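Local coordinates for protein 'Carboxyl esterase 2 (Tuber melanosporum Mel28, PDB 5MIF) that probably hydrolyses carboxylic esters as an archaeal-like carboxylesterase of the alpha/beta hydrolase fold, at residues S196-L201 and E260-P265. Numbering follows the deposited sequence.
Sequences SSSVSL and EDVASP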
loop_
_atom_site.group_PDB
_atom_site.type_symbol
_atom_site.label_atom_id
_atom_site.label_comp_id
_atom_site.label_asym_id
_atom_site.label_seq_id
_atom_site.Cartn_x
_atom_site.Cartn_y
_atom_site.Cartn_z
ATOM N N SER A 196 11.493 -16.180 5.786
ATOM C CA SER A 196 10.996 -16.274 4.415
ATOM C C SER A 196 12.129 -16.002 3.430
ATOM O O SER A 196 12.390 -16.796 2.523
ATOM C CB SER A 196 9.830 -15.296 4.188
ATOM O OG SER A 196 9.224 -15.500 2.913
ATOM N N SER A 197 12.826 -14.892 3.633
ATOM C CA SER A 197 13.904 -14.519 2.727
ATOM C C SER A 197 15.087 -15.478 2.871
ATOM O O SER A 197 15.821 -15.699 1.907
ATOM C CB SER A 197 14.354 -13.081 2.984
ATOM O OG SER A 197 14.727 -12.937 4.337
ATOM N N SER A 198 15.264 -16.056 4.066
ATOM C CA SER A 198 16.306 -17.064 4.263
ATOM C C SER A 198 16.048 -18.322 3.455
ATOM O O SER A 198 16.959 -18.846 2.807
ATOM C CB SER A 198 16.443 -17.425 5.743
ATOM O OG SER A 198 17.488 -18.365 5.937
ATOM N N VAL A 199 14.805 -18.793 3.488
ATOM C CA VAL A 199 14.405 -19.981 2.744
ATOM C C VAL A 199 14.479 -19.738 1.227
ATOM O O VAL A 199 14.859 -20.635 0.449
ATOM C CB VAL A 199 12.985 -20.427 3.157
ATOM C CG1 VAL A 199 12.460 -21.513 2.228
ATOM C CG2 VAL A 199 12.998 -20.932 4.617
ATOM N N SER A 200 14.113 -18.528 0.805
ATOM C CA SER A 200 14.301 -18.144 -0.597
ATOM C C SER A 200 15.783 -18.274 -0.982
ATOM O O SER A 200 16.117 -18.885 -1.992
ATOM C CB SER A 200 13.803 -16.710 -0.849
ATOM O OG SER A 200 12.376 -16.629 -0.831
ATOM N N LEU A 201 16.662 -17.705 -0.165
ATOM C CA LEU A 201 18.095 -17.728 -0.425
ATOM C C LEU A 201 18.644 -19.162 -0.447
ATOM O O LEU A 201 19.443 -19.511 -1.310
ATOM C CB LEU A 201 18.833 -16.879 0.616
ATOM C CG LEU A 201 20.360 -16.833 0.532
ATOM C CD1 LEU A 201 20.800 -16.265 -0.800
ATOM C CD2 LEU A 201 20.922 -16.007 1.678
ATOM N N GLU A 260 26.360 -13.971 8.410
ATOM C CA GLU A 260 26.080 -14.941 7.360
ATOM C C GLU A 260 24.825 -14.574 6.583
ATOM O O GLU A 260 23.869 -14.046 7.149
ATOM C CB GLU A 260 25.937 -16.339 7.954
ATOM C CG GLU A 260 27.208 -16.839 8.628
ATOM C CD GLU A 260 27.026 -18.183 9.306
ATOM O OE1 GLU A 260 26.032 -18.885 9.015
ATOM O OE2 GLU A 260 27.877 -18.534 10.143
ATOM N N ASP A 261 24.835 -14.838 5.283
ATOM C CA ASP A 261 23.704 -14.471 4.447
ATOM C C ASP A 261 22.452 -15.286 4.817
ATOM O O ASP A 261 21.345 -14.773 4.742
ATOM C CB ASP A 261 24.059 -14.632 2.964
ATOM C CG ASP A 261 24.611 -16.010 2.637
ATOM O OD1 ASP A 261 24.799 -16.811 3.574
ATOM O OD2 ASP A 261 24.863 -16.285 1.444
ATOM N N VAL A 262 22.624 -16.536 5.247
ATOM C CA VAL A 262 21.472 -17.346 5.638
ATOM C C VAL A 262 20.766 -16.728 6.848
ATOM O O VAL A 262 19.540 -16.726 6.912
ATOM C CB VAL A 262 21.877 -18.806 5.952
ATOM C CG1 VAL A 262 20.677 -19.607 6.483
ATOM C CG2 VAL A 262 22.454 -19.460 4.710
ATOM N N ALA A 263 21.526 -16.168 7.784
ATOM C CA ALA A 263 20.939 -15.469 8.935
ATOM C C ALA A 263 20.378 -14.103 8.546
ATOM O O ALA A 263 19.316 -13.683 9.018
ATOM C CB ALA A 263 21.977 -15.299 10.044
ATOM N N SER A 264 21.127 -13.407 7.705
ATOM C CA SER A 264 20.820 -12.037 7.337
ATOM C C SER A 264 20.804 -11.901 5.824
ATOM O O SER A 264 21.808 -11.525 5.228
ATOM C CB SER A 264 21.849 -11.092 7.958
ATOM O OG SER A 264 21.819 -11.170 9.375
ATOM N N PRO A 265 19.666 -12.222 5.189
ATOM C CA PRO A 265 19.619 -12.247 3.719
ATOM C C PRO A 265 19.863 -10.885 3.091
ATOM O O PRO A 265 20.158 -10.817 1.896
ATOM C CB PRO A 265 18.210 -12.760 3.424
ATOM C CG PRO A 265 17.887 -13.606 4.620
ATOM C CD PRO A 265 18.464 -12.831 5.781
#
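Ser197 meets Pro265 through its OG, which lies 3.2 Å from Pro265 CG and close to Pro265 CB as well, with Ser197 CB near the same two ring carbons. CG offers no acceptor, so this is a van der Waals contact; the hydroxyl's bonds are made within its own helix. With chi1 at 56°, OG sits between the backbone N and the carbonyl carbon, from where Gly193 O is its main partner and Glu194 O a second acceptor within bonding reach. The buried hydroxyl is thus satisfied within the helix, and its oxygen still packs on the proline. Pro265 CG also approaches the backbone at Ser198 N, 3.6 Å away, and so bears on two consecutive residues of the helix.

Ser198 makes the polar link. Its OG, anti to the backbone N, donates to Val262 O over 2.8 Å. The C=O...OG angle is 135°, and OG is tilted 20° from the carbonyl plane. Beside this bond Val262 CG1 packs on the same OG at 3.5 Å, while Asn160 ND2 gives the hydroxyl a second polar partner.

One turn on, Leu201 reaches across with CD2 alone among its side-chain atoms. This methyl lies 3.3 Å from Asp261 O and 3.7 Å from Asp261 CB, touching both backbone and side chain of one residue. The Asp261 carboxylate pairs through OD2 with Lys205, farther along the same helix, adding a charged link beside the leucine.

Val262 also touches Tyr156, and Leu201 touches Ala268, which sets the contact among neighbouring loops. The segment 196-201 belongs to helix 191-206, which follows strand 184-189 and a probable GxSxG nucleophile elbow around Ser190; through Asp261, Val262 and Pro265 the loop before helix 270-273 packs against this helix, a central element of the alpha/beta hydrolase fold.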